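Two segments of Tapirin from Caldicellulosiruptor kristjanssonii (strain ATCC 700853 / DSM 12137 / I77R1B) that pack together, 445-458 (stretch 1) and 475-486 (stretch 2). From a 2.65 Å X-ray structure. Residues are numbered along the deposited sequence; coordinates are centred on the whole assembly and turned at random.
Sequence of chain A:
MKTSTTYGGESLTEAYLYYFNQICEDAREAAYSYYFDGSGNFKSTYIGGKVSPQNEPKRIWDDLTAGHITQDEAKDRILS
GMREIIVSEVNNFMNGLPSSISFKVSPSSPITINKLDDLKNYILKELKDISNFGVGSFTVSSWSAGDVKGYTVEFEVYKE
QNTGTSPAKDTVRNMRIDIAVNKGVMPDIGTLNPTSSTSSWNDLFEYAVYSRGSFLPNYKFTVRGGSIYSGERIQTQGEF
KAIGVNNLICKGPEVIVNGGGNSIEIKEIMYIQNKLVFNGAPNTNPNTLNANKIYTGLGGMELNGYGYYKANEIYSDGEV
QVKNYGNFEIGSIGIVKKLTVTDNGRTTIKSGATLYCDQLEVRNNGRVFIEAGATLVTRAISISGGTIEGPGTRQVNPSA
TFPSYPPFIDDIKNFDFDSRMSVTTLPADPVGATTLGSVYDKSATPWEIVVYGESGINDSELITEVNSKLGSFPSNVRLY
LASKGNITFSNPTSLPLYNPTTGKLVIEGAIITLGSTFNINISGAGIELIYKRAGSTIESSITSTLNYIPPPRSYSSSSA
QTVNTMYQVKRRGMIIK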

# COMPACT_ATOMS: atom_id res chain seq x y z
N THR A 445 -27.87 3.92 -3.81
CA THR A 445 -28.17 2.50 -3.93
C THR A 445 -26.87 1.76 -4.20
O THR A 445 -26.26 1.97 -5.25
N PRO A 446 -26.38 0.95 -3.26
CA PRO A 446 -26.90 0.69 -1.92
C PRO A 446 -26.82 1.88 -0.98
O PRO A 446 -26.15 2.86 -1.30
N TRP A 447 -27.49 1.78 0.16
CA TRP A 447 -27.42 2.82 1.17
C TRP A 447 -25.97 3.02 1.61
O TRP A 447 -25.18 2.08 1.68
N GLU A 448 -25.64 4.27 1.93
CA GLU A 448 -24.30 4.63 2.35
C GLU A 448 -24.36 5.24 3.74
O GLU A 448 -25.27 6.02 4.05
N ILE A 449 -23.44 4.85 4.60
CA ILE A 449 -23.36 5.42 5.93
C ILE A 449 -21.89 5.56 6.26
O ILE A 449 -21.09 4.68 5.93
N VAL A 450 -21.52 6.69 6.86
CA VAL A 450 -20.19 6.87 7.41
C VAL A 450 -20.31 6.84 8.93
O VAL A 450 -21.23 7.45 9.50
N VAL A 451 -19.42 6.09 9.57
CA VAL A 451 -19.44 5.92 11.02
C VAL A 451 -18.20 6.60 11.60
O VAL A 451 -17.07 6.27 11.23
N TYR A 452 -18.41 7.55 12.51
CA TYR A 452 -17.32 8.24 13.17
C TYR A 452 -17.12 7.67 14.57
O TYR A 452 -18.08 7.52 15.33
N GLY A 453 -15.87 7.34 14.90
CA GLY A 453 -15.55 6.83 16.22
C GLY A 453 -14.33 7.51 16.80
O GLY A 453 -13.21 7.20 16.41
N GLU A 454 -14.55 8.44 17.74
CA GLU A 454 -13.46 9.22 18.32
C GLU A 454 -12.49 8.37 19.12
O GLU A 454 -11.29 8.69 19.20
N SER A 455 -12.96 7.26 19.70
CA SER A 455 -12.13 6.36 20.50
C SER A 455 -12.01 4.97 19.87
O SER A 455 -11.77 4.00 20.59
N GLY A 456 -12.23 4.85 18.57
CA GLY A 456 -12.24 3.55 17.91
C GLY A 456 -13.65 3.10 17.55
O GLY A 456 -14.66 3.75 17.85
N ILE A 457 -13.71 1.97 16.86
CA ILE A 457 -14.96 1.33 16.45
C ILE A 457 -14.82 -0.17 16.69
O ILE A 457 -13.73 -0.73 16.50
N ASN A 458 -15.90 -0.81 17.14
CA ASN A 458 -15.93 -2.27 17.20
C ASN A 458 -17.25 -2.77 16.65
O ASN A 458 -18.15 -1.99 16.32
N SER A 475 -26.82 -6.39 4.15
CA SER A 475 -25.47 -6.85 3.87
C SER A 475 -24.79 -6.02 2.80
O SER A 475 -23.56 -5.95 2.77
N ASN A 476 -25.56 -5.35 1.94
CA ASN A 476 -25.01 -4.58 0.83
C ASN A 476 -24.66 -3.13 1.20
O ASN A 476 -24.29 -2.36 0.32
N VAL A 477 -24.75 -2.75 2.48
CA VAL A 477 -24.55 -1.34 2.83
C VAL A 477 -23.10 -0.93 2.56
O VAL A 477 -22.16 -1.67 2.83
N ARG A 478 -22.94 0.24 1.95
CA ARG A 478 -21.63 0.83 1.75
C ARG A 478 -21.20 1.51 3.04
O ARG A 478 -21.91 2.39 3.55
N LEU A 479 -20.04 1.11 3.55
CA LEU A 479 -19.57 1.52 4.87
C LEU A 479 -18.30 2.36 4.74
O LEU A 479 -17.33 1.93 4.11
N TYR A 480 -18.32 3.54 5.33
CA TYR A 480 -17.15 4.42 5.40
C TYR A 480 -16.83 4.61 6.89
O TYR A 480 -17.60 5.22 7.63
N LEU A 481 -15.71 4.03 7.32
CA LEU A 481 -15.32 4.06 8.72
C LEU A 481 -14.28 5.15 8.90
O LEU A 481 -13.26 5.14 8.20
N ALA A 482 -14.51 6.05 9.85
CA ALA A 482 -13.54 7.09 10.18
C ALA A 482 -13.28 7.05 11.68
O ALA A 482 -14.19 7.26 12.48
N SER A 483 -12.03 6.78 12.06
CA SER A 483 -11.72 6.56 13.46
C SER A 483 -10.39 7.21 13.86
O SER A 483 -9.45 7.30 13.08
N LYS A 484 -10.34 7.64 15.12
CA LYS A 484 -9.16 8.20 15.74
C LYS A 484 -8.46 7.18 16.64
O LYS A 484 -7.42 7.49 17.24
N GLY A 485 -9.00 5.99 16.74
CA GLY A 485 -8.33 4.91 17.44
C GLY A 485 -8.38 3.70 16.55
O GLY A 485 -8.59 3.84 15.34
N ASN A 486 -8.21 2.52 17.12
CA ASN A 486 -8.17 1.31 16.32
C ASN A 486 -9.58 0.86 15.97
O ASN A 486 -10.58 1.37 16.47

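The two segments form a parallel β-sheet contact, in which paired strands 448-453 and 478-483 send side chains alternately to two faces and polar groups close the ends. On one face the apolar side chains interleave: Ile449 (t, t) brings CG2 to 3.8 Å from Val477 CG2, and Val451 (t) places CG2 4.0 Å from Leu479 CD2. Beyond them, Ile457 (m, t) starts sideways, but its end turns inward, setting CD1 4.2 Å from Leu481 CB.

The other face is more mixed. Val450 (p) packs CB 3.9 Å from Tyr480 CB, and the Tyr452 ring (chi1 m) lies with CD1 3.8 Å from Ala482 CB. Toward the start of this face, Glu448 (m, t) and Arg478 are joined through a water that donates to Glu448 OE2 (3.0 Å) and Tyr480 OH (2.9 Å) and accepts from Arg478 NH1 (3.1 Å). The bent Arg478 side chain (m, m, t) also lays one guanidinium face against Pro446, whose CD is 3.7 Å from CZ. A second water links Trp447 N (3.3 Å) to Asn476 OD1 (3.0 Å).

At the far end, Glu454 (t, p) leaves its backbone pointing away, yet its carboxylate returns to form a salt bridge, OE2 to Lys484 NZ, at 3.1 Å.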

# COMPACT_ATOMS: atom_id res chain seq x y z
CB THR A 445 -29.17 2.25 -5.06
OG1 THR A 445 -30.31 3.10 -4.89
CG2 THR A 445 -29.61 0.78 -5.07
CB PRO A 446 -25.99 -0.43 -1.40
CG PRO A 446 -25.22 -0.92 -2.58
CD PRO A 446 -25.11 0.25 -3.48
CB TRP A 447 -28.26 2.45 2.39
CG TRP A 447 -29.72 2.35 2.14
CD1 TRP A 447 -30.41 2.81 1.05
CD2 TRP A 447 -30.68 1.75 3.01
NE1 TRP A 447 -31.75 2.53 1.19
CE2 TRP A 447 -31.94 1.87 2.38
CE3 TRP A 447 -30.60 1.11 4.25
CZ2 TRP A 447 -33.10 1.39 2.96
CZ3 TRP A 447 -31.75 0.63 4.83
CH2 TRP A 447 -32.99 0.77 4.18
CB GLU A 448 -23.67 5.62 1.35
CG GLU A 448 -23.63 5.14 -0.09
CD GLU A 448 -22.83 6.07 -1.01
OE1 GLU A 448 -22.19 7.03 -0.50
OE2 GLU A 448 -22.83 5.84 -2.25
CB ILE A 449 -24.10 4.58 7.01
CG1 ILE A 449 -23.84 5.15 8.41
CG2 ILE A 449 -23.72 3.13 6.96
CD1 ILE A 449 -24.90 4.76 9.44
CB VAL A 450 -19.54 8.18 6.94
CG1 VAL A 450 -20.50 9.34 7.13
CG2 VAL A 450 -18.26 8.41 7.69
CB VAL A 451 -19.53 4.44 11.39
CG1 VAL A 451 -19.39 4.24 12.90
CG2 VAL A 451 -20.88 3.88 10.89
CB TYR A 452 -17.59 9.74 13.27
CG TYR A 452 -17.73 10.42 11.93
CD1 TYR A 452 -16.61 10.85 11.23
CD2 TYR A 452 -18.99 10.62 11.35
CE1 TYR A 452 -16.74 11.48 10.00
CE2 TYR A 452 -19.12 11.24 10.11
CZ TYR A 452 -17.99 11.68 9.45
OH TYR A 452 -18.11 12.30 8.23
CB GLU A 454 -14.05 10.35 19.17
CG GLU A 454 -13.08 11.03 20.15
CD GLU A 454 -12.17 12.06 19.49
OE1 GLU A 454 -12.47 12.49 18.36
OE2 GLU A 454 -11.16 12.44 20.12
CB SER A 455 -12.68 6.23 21.92
OG SER A 455 -13.21 7.45 22.39
CB ILE A 457 -15.28 1.61 14.97
CG1 ILE A 457 -15.20 3.11 14.68
CG2 ILE A 457 -16.64 1.02 14.57
CD1 ILE A 457 -15.34 3.47 13.23
CB ASN A 458 -15.66 -2.80 18.62
CG ASN A 458 -16.77 -2.50 19.62
OD1 ASN A 458 -17.96 -2.70 19.36
ND2 ASN A 458 -16.37 -2.01 20.79
CB SER A 475 -25.51 -8.32 3.46
OG SER A 475 -26.11 -8.48 2.18
CB ASN A 476 -25.98 -4.62 -0.38
CG ASN A 476 -27.19 -3.66 -0.24
OD1 ASN A 476 -27.44 -3.08 0.82
ND2 ASN A 476 -27.94 -3.50 -1.32
CB VAL A 477 -24.97 -1.05 4.28
CG1 VAL A 477 -24.10 -1.79 5.29
CG2 VAL A 477 -24.90 0.44 4.55
CB ARG A 478 -21.66 1.83 0.59
CG ARG A 478 -22.04 1.23 -0.74
CD ARG A 478 -20.80 0.67 -1.40
NE ARG A 478 -21.11 -0.33 -2.41
CZ ARG A 478 -21.41 -0.05 -3.67
NH1 ARG A 478 -21.45 1.21 -4.09
NH2 ARG A 478 -21.69 -1.03 -4.50
CB LEU A 479 -19.30 0.29 5.72
CG LEU A 479 -19.81 0.17 7.14
CD1 LEU A 479 -18.94 -0.83 7.87
CD2 LEU A 479 -19.81 1.52 7.81
CB TYR A 480 -17.44 5.75 4.71
CG TYR A 480 -17.78 5.52 3.28
CD1 TYR A 480 -19.08 5.17 2.92
CD2 TYR A 480 -16.80 5.57 2.29
CE1 TYR A 480 -19.39 4.90 1.60
CE2 TYR A 480 -17.10 5.31 0.97
CZ TYR A 480 -18.39 4.98 0.63
OH TYR A 480 -18.70 4.71 -0.68
CB LEU A 481 -14.75 2.72 9.18
CG LEU A 481 -15.48 1.41 8.85
CD1 LEU A 481 -14.65 0.18 9.20
CD2 LEU A 481 -16.81 1.36 9.56
CB ALA A 482 -14.03 8.47 9.73
CB SER A 483 -11.67 5.06 13.78
OG SER A 483 -11.19 4.87 15.11
CB LYS A 484 -9.55 9.45 16.54
CG LYS A 484 -8.55 10.60 16.53
CD LYS A 484 -9.20 11.87 17.08
CE LYS A 484 -8.18 12.79 17.79
NZ LYS A 484 -8.86 13.85 18.62
CB ASN A 486 -7.43 0.20 17.07
CG ASN A 486 -6.11 0.67 17.63
OD1 ASN A 486 -5.45 1.53 17.03
ND2 ASN A 486 -5.72 0.12 18.77
O HOH W 1 -29.40 -0.81 0.83
O HOH W 2 -20.57 3.88 -2.73